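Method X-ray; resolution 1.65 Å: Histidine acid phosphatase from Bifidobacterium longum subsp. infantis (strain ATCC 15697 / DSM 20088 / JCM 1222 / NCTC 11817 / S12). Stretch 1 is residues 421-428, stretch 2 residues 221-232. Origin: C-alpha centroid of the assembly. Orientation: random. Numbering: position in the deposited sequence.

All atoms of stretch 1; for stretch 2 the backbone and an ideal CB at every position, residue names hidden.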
# COMPACT_ATOMS: atom_id res chain seq x y z
N ALA A 421 -10.08 23.49 4.34
CA ALA A 421 -11.39 23.11 4.85
C ALA A 421 -12.45 23.67 3.91
O ALA A 421 -13.05 24.71 4.18
CB ALA A 421 -11.58 23.66 6.26
N SER A 422 -12.67 22.97 2.80
CA SER A 422 -13.46 23.50 1.70
C SER A 422 -13.94 22.38 0.80
O SER A 422 -13.24 21.38 0.62
CB SER A 422 -12.62 24.49 0.89
OG SER A 422 -13.34 25.03 -0.21
N THR A 423 -15.13 22.54 0.22
CA THR A 423 -15.62 21.57 -0.77
C THR A 423 -15.30 21.99 -2.20
O THR A 423 -15.54 21.23 -3.14
CB THR A 423 -17.12 21.35 -0.65
OG1 THR A 423 -17.79 22.61 -0.78
CG2 THR A 423 -17.46 20.72 0.68
N THR A 424 -14.76 23.19 -2.36
CA THR A 424 -14.40 23.72 -3.68
C THR A 424 -12.89 23.94 -3.86
O THR A 424 -12.34 23.68 -4.93
CB THR A 424 -15.17 25.01 -4.00
OG1 THR A 424 -14.87 25.99 -3.01
CG2 THR A 424 -16.67 24.75 -3.99
N ASP A 425 -12.24 24.44 -2.82
CA ASP A 425 -10.78 24.62 -2.82
C ASP A 425 -10.16 23.29 -2.36
O ASP A 425 -9.77 23.14 -1.20
CB ASP A 425 -10.40 25.76 -1.85
CG ASP A 425 -8.91 26.08 -1.85
OD1 ASP A 425 -8.16 25.57 -2.71
OD2 ASP A 425 -8.50 26.88 -0.98
N VAL A 426 -10.11 22.33 -3.28
CA VAL A 426 -9.79 20.94 -2.93
C VAL A 426 -8.33 20.57 -3.17
O VAL A 426 -7.58 21.33 -3.77
CB VAL A 426 -10.67 19.96 -3.76
CG1 VAL A 426 -12.16 20.20 -3.49
CG2 VAL A 426 -10.37 20.09 -5.26
N TYR A 427 -7.97 19.39 -2.68
CA TYR A 427 -6.68 18.75 -2.91
C TYR A 427 -6.36 18.66 -4.40
O TYR A 427 -7.14 18.12 -5.18
CB TYR A 427 -6.72 17.34 -2.32
CG TYR A 427 -5.65 16.40 -2.84
CD1 TYR A 427 -4.37 16.41 -2.29
CD2 TYR A 427 -5.93 15.50 -3.85
CE1 TYR A 427 -3.38 15.54 -2.77
CE2 TYR A 427 -4.96 14.64 -4.34
CZ TYR A 427 -3.69 14.66 -3.79
OH TYR A 427 -2.73 13.79 -4.29
N THR A 428 -5.20 19.19 -4.79
CA THR A 428 -4.72 19.07 -6.15
C THR A 428 -3.24 18.81 -6.13
O THR A 428 -2.59 19.00 -5.10
CB THR A 428 -4.95 20.35 -6.99
OG1 THR A 428 -4.11 21.40 -6.49
CG2 THR A 428 -6.41 20.81 -6.95
N UNK A 221 -19.31 12.40 6.38
CA UNK A 221 -18.69 13.72 6.45
C UNK A 221 -19.02 14.58 5.23
O UNK A 221 -18.80 14.17 4.09
CB UNK A 221 -17.17 13.58 6.59
N UNK A 222 -19.54 15.78 5.49
CA UNK A 222 -20.01 16.67 4.42
C UNK A 222 -18.87 17.25 3.59
O UNK A 222 -19.03 17.48 2.39
CB UNK A 222 -20.83 17.81 5.02
N UNK A 223 -17.73 17.51 4.23
CA UNK A 223 -16.61 18.10 3.51
C UNK A 223 -16.02 17.11 2.53
O UNK A 223 -15.80 17.43 1.36
CB UNK A 223 -15.53 18.58 4.49
N UNK A 224 -15.76 15.89 3.01
CA UNK A 224 -15.26 14.83 2.14
C UNK A 224 -16.21 14.57 0.97
O UNK A 224 -15.78 14.46 -0.18
CB UNK A 224 -15.05 13.54 2.94
N UNK A 225 -17.51 14.50 1.26
CA UNK A 225 -18.51 14.26 0.23
C UNK A 225 -18.51 15.37 -0.81
O UNK A 225 -18.56 15.11 -2.01
CB UNK A 225 -19.90 14.13 0.86
N UNK A 226 -18.45 16.62 -0.35
CA UNK A 226 -18.49 17.76 -1.25
C UNK A 226 -17.22 17.87 -2.09
O UNK A 226 -17.29 18.18 -3.27
CB UNK A 226 -18.70 19.05 -0.45
N UNK A 227 -16.07 17.65 -1.46
CA UNK A 227 -14.80 17.74 -2.17
C UNK A 227 -14.73 16.67 -3.25
O UNK A 227 -14.23 16.91 -4.35
CB UNK A 227 -13.62 17.60 -1.20
N UNK A 228 -15.21 15.47 -2.91
CA UNK A 228 -15.19 14.37 -3.87
C UNK A 228 -16.13 14.62 -5.04
O UNK A 228 -15.83 14.23 -6.16
CB UNK A 228 -15.56 13.06 -3.18
N UNK A 229 -17.28 15.25 -4.78
CA UNK A 229 -18.16 15.66 -5.87
C UNK A 229 -17.47 16.65 -6.80
O UNK A 229 -17.52 16.51 -8.02
CB UNK A 229 -19.44 16.28 -5.31
N UNK A 230 -16.82 17.65 -6.21
CA UNK A 230 -16.09 18.64 -6.98
C UNK A 230 -15.05 17.96 -7.87
O UNK A 230 -14.92 18.27 -9.06
CB UNK A 230 -15.42 19.65 -6.05
N UNK A 231 -14.33 17.00 -7.30
CA UNK A 231 -13.30 16.30 -8.04
C UNK A 231 -13.91 15.40 -9.10
O UNK A 231 -13.42 15.32 -10.23
CB UNK A 231 -12.42 15.48 -7.09
N UNK A 232 -15.01 14.73 -8.75
CA UNK A 232 -15.69 13.85 -9.69
C UNK A 232 -16.26 14.59 -10.89
O UNK A 232 -16.43 14.01 -11.96
CB UNK A 232 -16.81 13.10 -8.97

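Position 221 directly precedes the helix, and its ideal CB has nothing of stretch 1 within 5.5 Å. An N-cap favours Ser, Thr, Asp or Asn. The residue is Asp221; its OD2 accepts from the backbone N of position 224 at 2.8 Å, a capping bond.

Position 222 opens the helix and points sideways, with open space around its CB. Many residues would suit. It is Ala222, whose O lies 4.0 Å from Thr423 CG2.

Position 223 also points sideways. Its ideal CB is 4.8 Å from Thr423 CG2 and 5.3 Å from Ser422 O, so a small or medium side chain could fill the gap. It is Thr223, with chi1 in m. Its CG2 comes to 3.9 Å from Ser422 O, and its backbone O packs against Thr423 CG2 at 3.7 Å.

Positions 224 and 225 point away, so stretch 1 sets no demand on them. They are Ile224 and Ala225.

At position 226 CA-to-CB points toward stretch 1. An ideal CB would lie 2.4 Å from Thr423 CG2, a clash. The phi/psi of -69/-42 are ordinary helical values, so it is space, not backbone strain, that calls for glycine. Gly226 is found here, and Thr423 can lie close over the helix.

Position 227 forms the closest CA pair across the stretches, its CA 4.2 Å from Thr423 CA. Its ideal CB is 3.8 Å from Val426 CG1 and 4.2 Å from Ser422 O. A small apolar residue fits; Ala, Ser or Cys could be considered. It is Ala227, whose CB makes an apolar contact with Val426 CG1 at 3.8 Å.

Position 228 points away and is free of stretch 1; it is Glu228. Position 229 points sideways with open space about its CB, which would suit a long polar chain. It is Lys229, whose end leads away.

Position 230 points toward stretch 1. Its ideal CB is 3.3 Å from Thr423 O, an acceptor, and 4.2 Å from Val426 CG1. A short donor is suggested: Ser or Thr, with Thr adding a methyl for the valine. The residue is Thr230. Its OG1 donates to Thr423 O at 2.5 Å, a very short hydrogen bond, while its CG2 lies 4.1 Å from Val426 CG1.

Position 231 points sideways, its ideal CB 5.4 Å from Val426 CG2. Leu, Ile or Met could reach that methyl. It is Ile231: its CG1 meets Val426 CG2 at 3.8 Å, and its CD1 lies 4.0 Å from Tyr427 O.

Position 232 is out of reach of stretch 1. Its angles are helical, but an ideal CB would sit 3.2 Å from Glu228 O, so a residue without a side chain is the easiest fit. It is Gly232.

Stretch 2 (221-232) DATIAGAEKTIG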
# COMPACT_ATOMS: atom_id res chain seq x y z
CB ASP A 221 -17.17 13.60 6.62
CG ASP A 221 -16.51 14.95 6.80
OD1 ASP A 221 -16.46 15.47 7.95
OD2 ASP A 221 -16.05 15.51 5.79
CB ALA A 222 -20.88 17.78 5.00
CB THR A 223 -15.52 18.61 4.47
OG1 THR A 223 -16.10 19.58 5.34
CG2 THR A 223 -14.39 19.26 3.69
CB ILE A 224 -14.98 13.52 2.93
CG1 ILE A 224 -13.80 13.73 3.87
CG2 ILE A 224 -14.72 12.35 1.98
CD1 ILE A 224 -13.63 12.67 4.96
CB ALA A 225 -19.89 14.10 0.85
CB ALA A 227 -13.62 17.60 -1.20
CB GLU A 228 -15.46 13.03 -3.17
CG GLU A 228 -14.27 12.57 -2.35
CD GLU A 228 -14.45 11.21 -1.71
OE1 GLU A 228 -15.57 10.66 -1.75
OE2 GLU A 228 -13.44 10.69 -1.15
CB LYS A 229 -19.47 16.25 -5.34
CG LYS A 229 -20.32 16.88 -6.46
CD LYS A 229 -21.64 17.44 -5.98
CE LYS A 229 -22.45 17.97 -7.16
NZ LYS A 229 -22.49 16.98 -8.28
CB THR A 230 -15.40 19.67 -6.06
OG1 THR A 230 -16.40 20.45 -5.40
CG2 THR A 230 -14.48 20.58 -6.85
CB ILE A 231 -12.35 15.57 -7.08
CG1 ILE A 231 -11.46 16.62 -6.40
CG2 ILE A 231 -11.50 14.53 -7.81
CD1 ILE A 231 -10.57 16.10 -5.30
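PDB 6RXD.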